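Side-chain contacts in protein GLB-12 (Caenorhabditis elegans, PDB 4BJA), which binds heme through two axial histidines and probably acts in redox signalling, with oxygen binding possible as in other globins: residues Ser105-Gly108 / Asn112-Gly115; Gly131-Asn136 / Lys142-Ile147. The protein carries 1 engineered substitution. All coordinates share one frame; numbering follows the deposited sequence.

Contact 1 (Ser105-Gly108 / Asn112-Gly115); sequences SMLG and NLTG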
# COMPACT_ATOMS: atom_id res chain seq x y z
N SER A 105 -3.16 -9.52 16.60
CA SER A 105 -4.35 -9.38 17.48
C SER A 105 -5.25 -8.23 16.97
O SER A 105 -6.47 -8.37 16.91
CB SER A 105 -3.90 -9.09 18.93
OG SER A 105 -5.05 -8.98 19.77
N MET A 106 -4.65 -7.11 16.63
CA MET A 106 -5.45 -5.97 16.17
C MET A 106 -6.17 -6.33 14.90
O MET A 106 -7.33 -5.93 14.72
CB MET A 106 -4.63 -4.70 16.00
CG MET A 106 -4.30 -3.99 17.36
SD MET A 106 -3.54 -2.41 17.12
CE MET A 106 -1.94 -2.92 16.66
N LEU A 107 -5.48 -7.01 13.97
CA LEU A 107 -6.05 -7.35 12.68
C LEU A 107 -7.11 -8.42 12.83
O LEU A 107 -8.20 -8.31 12.26
CB LEU A 107 -4.97 -7.85 11.71
CG LEU A 107 -4.03 -6.72 11.26
CD1 LEU A 107 -2.88 -7.33 10.44
CD2 LEU A 107 -4.73 -5.59 10.47
N GLY A 108 -6.81 -9.47 13.60
CA GLY A 108 -7.58 -10.68 13.49
C GLY A 108 -8.53 -10.89 14.64
O GLY A 108 -9.42 -11.70 14.53
N ASN A 112 -9.24 -3.88 14.71
CA ASN A 112 -8.79 -2.53 14.89
C ASN A 112 -7.79 -2.26 13.76
O ASN A 112 -6.57 -2.31 13.92
CB ASN A 112 -8.15 -2.37 16.26
CG ASN A 112 -7.65 -0.99 16.51
OD1 ASN A 112 -7.82 -0.08 15.67
ND2 ASN A 112 -7.03 -0.78 17.69
N LEU A 113 -8.35 -1.98 12.59
CA LEU A 113 -7.53 -1.87 11.40
C LEU A 113 -6.74 -0.54 11.44
O LEU A 113 -5.60 -0.47 10.97
CB LEU A 113 -8.39 -2.05 10.13
CG LEU A 113 -9.27 -3.32 10.13
CD1 LEU A 113 -9.80 -3.65 8.74
CD2 LEU A 113 -8.52 -4.58 10.70
N THR A 114 -7.34 0.50 12.03
CA THR A 114 -6.67 1.77 12.22
C THR A 114 -5.43 1.61 13.08
O THR A 114 -4.35 2.03 12.69
CB THR A 114 -7.64 2.80 12.88
OG1 THR A 114 -8.64 3.10 11.91
CG2 THR A 114 -6.92 4.07 13.27
N GLY A 115 -5.58 0.96 14.23
CA GLY A 115 -4.43 0.80 15.13
C GLY A 115 -3.35 -0.07 14.50
O GLY A 115 -2.18 0.16 14.71

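Contact 2 (Gly131-Asn136 / Lys142-Ile147); sequences GFLEQN and KNYFEI. With HEM (protoporphyrin IX containing Fe), chain B.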
# COMPACT_ATOMS: atom_id res chain seq x y z
N GLY A 131 20.97 5.00 13.25
CA GLY A 131 21.89 5.64 12.32
C GLY A 131 22.27 4.74 11.17
O GLY A 131 22.42 5.21 10.04
N PHE A 132 22.40 3.43 11.44
CA PHE A 132 22.76 2.48 10.40
C PHE A 132 21.69 2.54 9.32
O PHE A 132 21.99 2.56 8.14
CB PHE A 132 22.85 1.05 10.95
CG PHE A 132 23.03 0.02 9.88
CD1 PHE A 132 24.31 -0.32 9.42
CD2 PHE A 132 21.93 -0.64 9.31
CE1 PHE A 132 24.47 -1.30 8.40
CE2 PHE A 132 22.08 -1.59 8.32
CZ PHE A 132 23.38 -1.92 7.84
N LEU A 133 20.43 2.57 9.73
CA LEU A 133 19.38 2.59 8.72
C LEU A 133 19.26 3.95 8.05
O LEU A 133 19.04 4.03 6.85
CB LEU A 133 18.03 2.18 9.34
CG LEU A 133 17.91 0.71 9.74
CD1 LEU A 133 16.61 0.51 10.50
CD2 LEU A 133 17.93 -0.20 8.49
N GLU A 134 19.36 5.04 8.83
CA GLU A 134 19.32 6.38 8.24
C GLU A 134 20.35 6.52 7.11
O GLU A 134 20.05 7.04 6.03
CB GLU A 134 19.55 7.42 9.34
CG GLU A 134 18.77 8.70 9.12
CD GLU A 134 19.63 9.84 8.67
OE1 GLU A 134 20.61 9.63 7.91
OE2 GLU A 134 19.31 10.99 9.09
N GLN A 135 21.55 6.02 7.36
CA GLN A 135 22.62 6.03 6.37
C GLN A 135 22.47 5.02 5.24
O GLN A 135 22.78 5.34 4.10
CB GLN A 135 23.99 5.85 7.06
CG GLN A 135 24.57 7.18 7.56
CD GLN A 135 26.11 7.25 7.50
OE1 GLN A 135 26.79 6.30 7.09
NE2 GLN A 135 26.66 8.39 7.92
N ASN A 136 22.03 3.80 5.55
CA ASN A 136 22.13 2.70 4.59
C ASN A 136 20.85 2.18 3.96
O ASN A 136 20.89 1.52 2.94
CB ASN A 136 22.89 1.52 5.19
CG ASN A 136 24.30 1.93 5.63
OD1 ASN A 136 25.08 2.41 4.81
ND2 ASN A 136 24.60 1.78 6.90
N LYS A 142 19.81 -1.84 -0.87
CA LYS A 142 19.33 -2.74 0.18
C LYS A 142 18.18 -2.11 0.93
O LYS A 142 18.33 -1.05 1.53
CB LYS A 142 20.42 -3.14 1.17
CG LYS A 142 21.43 -4.21 0.60
CD LYS A 142 22.46 -4.59 1.66
CE LYS A 142 23.06 -5.99 1.42
NZ LYS A 142 23.60 -6.13 0.05
N ASN A 143 17.07 -2.81 0.94
CA ASN A 143 15.97 -2.44 1.84
C ASN A 143 16.00 -3.41 3.03
O ASN A 143 15.65 -4.56 2.88
CB ASN A 143 14.64 -2.55 1.07
CG ASN A 143 13.45 -2.25 1.93
OD1 ASN A 143 13.50 -2.37 3.15
ND2 ASN A 143 12.36 -1.81 1.29
N TYR A 144 16.46 -2.95 4.19
CA TYR A 144 16.69 -3.84 5.34
C TYR A 144 15.38 -4.36 5.94
O TYR A 144 15.37 -5.42 6.52
CB TYR A 144 17.59 -3.16 6.41
CG TYR A 144 18.99 -2.96 5.91
CD1 TYR A 144 19.94 -3.97 6.01
CD2 TYR A 144 19.35 -1.76 5.29
CE1 TYR A 144 21.23 -3.77 5.53
CE2 TYR A 144 20.63 -1.57 4.79
CZ TYR A 144 21.54 -2.58 4.91
OH TYR A 144 22.81 -2.37 4.42
N PHE A 145 14.26 -3.63 5.79
CA PHE A 145 13.01 -4.17 6.26
C PHE A 145 12.62 -5.35 5.40
O PHE A 145 12.13 -6.38 5.90
CB PHE A 145 11.91 -3.10 6.17
CG PHE A 145 12.23 -1.87 6.96
CD1 PHE A 145 12.62 -1.98 8.31
CD2 PHE A 145 12.25 -0.61 6.34
CE1 PHE A 145 12.93 -0.81 9.04
CE2 PHE A 145 12.57 0.53 7.05
CZ PHE A 145 12.91 0.43 8.40
N GLU A 146 12.86 -5.22 4.08
CA GLU A 146 12.60 -6.29 3.18
C GLU A 146 13.54 -7.51 3.45
O GLU A 146 13.10 -8.66 3.48
CB GLU A 146 12.74 -5.78 1.75
CG GLU A 146 12.47 -6.84 0.72
CD GLU A 146 12.68 -6.27 -0.66
OE1 GLU A 146 13.85 -6.14 -1.07
OE2 GLU A 146 11.69 -5.91 -1.33
N ILE A 147 14.82 -7.24 3.71
CA ILE A 147 15.78 -8.31 3.94
C ILE A 147 15.32 -9.13 5.18
O ILE A 147 15.28 -10.36 5.17
CB ILE A 147 17.18 -7.71 4.16
CG1 ILE A 147 17.74 -7.22 2.81
CG2 ILE A 147 18.13 -8.78 4.84
CD1 ILE A 147 18.93 -6.30 2.86
CHA HEM B . 13.57 -1.05 17.49
CHB HEM B . 10.47 -3.78 14.95
CHC HEM B . 13.66 -4.08 11.37
CHD HEM B . 16.99 -2.07 14.20
C1A HEM B . 12.46 -1.71 17.08
C2A HEM B . 11.18 -1.73 17.78
C3A HEM B . 10.35 -2.49 17.05
C4A HEM B . 11.07 -2.98 15.89
CMA HEM B . 8.87 -2.86 17.34
CAA HEM B . 10.89 -0.96 19.11
CBA HEM B . 9.79 0.10 18.92
CGA HEM B . 10.28 1.07 17.94
O1A HEM B . 11.44 1.54 18.09
O2A HEM B . 9.51 1.31 16.97
C1B HEM B . 11.07 -4.02 13.75
C2B HEM B . 10.41 -4.63 12.60
C3B HEM B . 11.28 -4.70 11.63
C4B HEM B . 12.53 -4.16 12.11
CMB HEM B . 8.94 -5.07 12.56
CAB HEM B . 10.96 -5.25 10.21
CBB HEM B . 11.94 -5.67 9.45
C1C HEM B . 14.82 -3.55 11.81
C2C HEM B . 16.05 -3.49 11.06
C3C HEM B . 16.97 -2.93 11.83
C4C HEM B . 16.38 -2.64 13.12
CMC HEM B . 16.21 -3.96 9.59
CAC HEM B . 18.43 -2.67 11.40
CBC HEM B . 19.08 -1.69 12.01
C1D HEM B . 16.40 -1.69 15.36
C2D HEM B . 17.09 -1.23 16.52
C3D HEM B . 16.03 -0.92 17.53
C4D HEM B . 14.78 -1.21 16.88
CMD HEM B . 18.61 -1.08 16.74
CAD HEM B . 16.24 -0.42 18.97
CBD HEM B . 16.05 -1.64 19.88
CGD HEM B . 17.14 -2.70 19.78
O1D HEM B . 18.28 -2.43 19.36
O2D HEM B . 16.85 -3.85 20.16
NA HEM B . 12.36 -2.50 15.93
NB HEM B . 12.39 -3.73 13.43
NC HEM B . 15.07 -3.02 13.06
ND HEM B . 15.02 -1.68 15.61
FE HEM B . 13.71 -2.74 14.54

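Contact 1 (Ser105-Gly108 / Asn112-Gly115)
The carbonyl oxygen of Met106 is gripped twice: Asn112 N donates to Met106 O across 2.8 Å, and the hydroxyl of Ser110, in the turn between, adds a weak second bond. The main bond is noticeably bent, 137° at the hydrogen. Asn112 then starts the next helix as its N-cap. Its CG lies anti to the backbone N (chi1 180°), which swings the amide over the opening turn and lets Asn112 OD1 accept from Gly115 N at 2.9 Å. The donor stands above the amide plane, 54° out of it, rather than on a lone pair. This is the corner between helix 87-108 and helix 113-126, by chain order probably the E-F corner of the globin fold. On one flank Met106 lies alongside the new helix: its CB is 3.7 Å from Asn112 O, and the chain runs out extended before bending at its last torsion. Gly115 has no side chain, so the thioether comes in close against its backbone, with Met106 SD 3.5 Å from Gly115 C. The other end of the Asn112 amide touches the same sulfur, Asn112 ND2 sitting 3.9 Å from Met106 SD. An alanine in place of Met106 removes the sulfur and methyl that lie against Gly115 and Asn112 ND2, and would probably open a gap between the two helix ends. Beyond the turn, Leu107 and Leu113 cross at about a right angle and touch by one methyl each, Leu107 CD2 to Leu113 CD2 at 3.9 Å; Leu113 has two conformers and this touch belongs to one, so it is provisional. Behind them, Leu107 also packs on Phe28 and Ala116, while Arg37 donates to its carbonyl oxygen and lies against the side chain of Leu113.

Contact 2 (Gly131-Asn136 / Lys142-Ile147)
Leu133 and Tyr144 meet beside the heme. Leu133 CG and CD1 lie on the vinyl carbon CBC, CG at 3.5 Å, while Tyr144 CB rests 3.6 Å from the methyl CMC. The second methyl, Leu133 CD2, turns to Tyr144 CB at 3.6 Å. Phe145 completes this first shell, its ring meeting heme CHC edge-on in the ring plane and brushing Leu133 CD1. These three residues line the heme pocket on the side of the axial ligand His127, by chain order probably the F-G region of the globin fold. One layer out, Phe132 and Tyr144 form a T-shaped stack with planes at 68°: Phe132 CE2 stands over the centre of the tyrosine ring. A chi1 of 172° swings the Phe132 ring out, away from its backbone nitrogen. At the tyrosine's edge, Asn136 O lies in the ring plane, 3.6 Å from Tyr144 CE2, and Asn136 ND2 sits over the rim of one Phe132 face. Asn143 N-caps the second helix, Asn143 OD1 accepting from Glu146 N at 3.1 Å, and Gln137 donates to the same oxygen. Helix 131-136 meets helix 69-72 through Phe132 and helix 144-160 through the aromatic stack; Leu133 and Phe145 lie against Phe207 of helix 185-214.

In the fold
Contact 1 closes before contact 2 opens, and helix 113-126 hands the chain from one to the other before His127 and helix 131-136. Their centres lie about 26 Å apart, on opposite sides of the chain's centre, and no atoms meet. Both join a helix end to the N-capped start of the next helix, with an asparagine as cap each time, yet they share no helix. Contact 1 is a surface corner away from the heme, tied by a backbone hydrogen bond with one thioether and a leucine pair. Contact 2 is partly buried, has no hydrogen bond between its segments, and relies on aromatic and aliphatic packing that also lines the heme pocket.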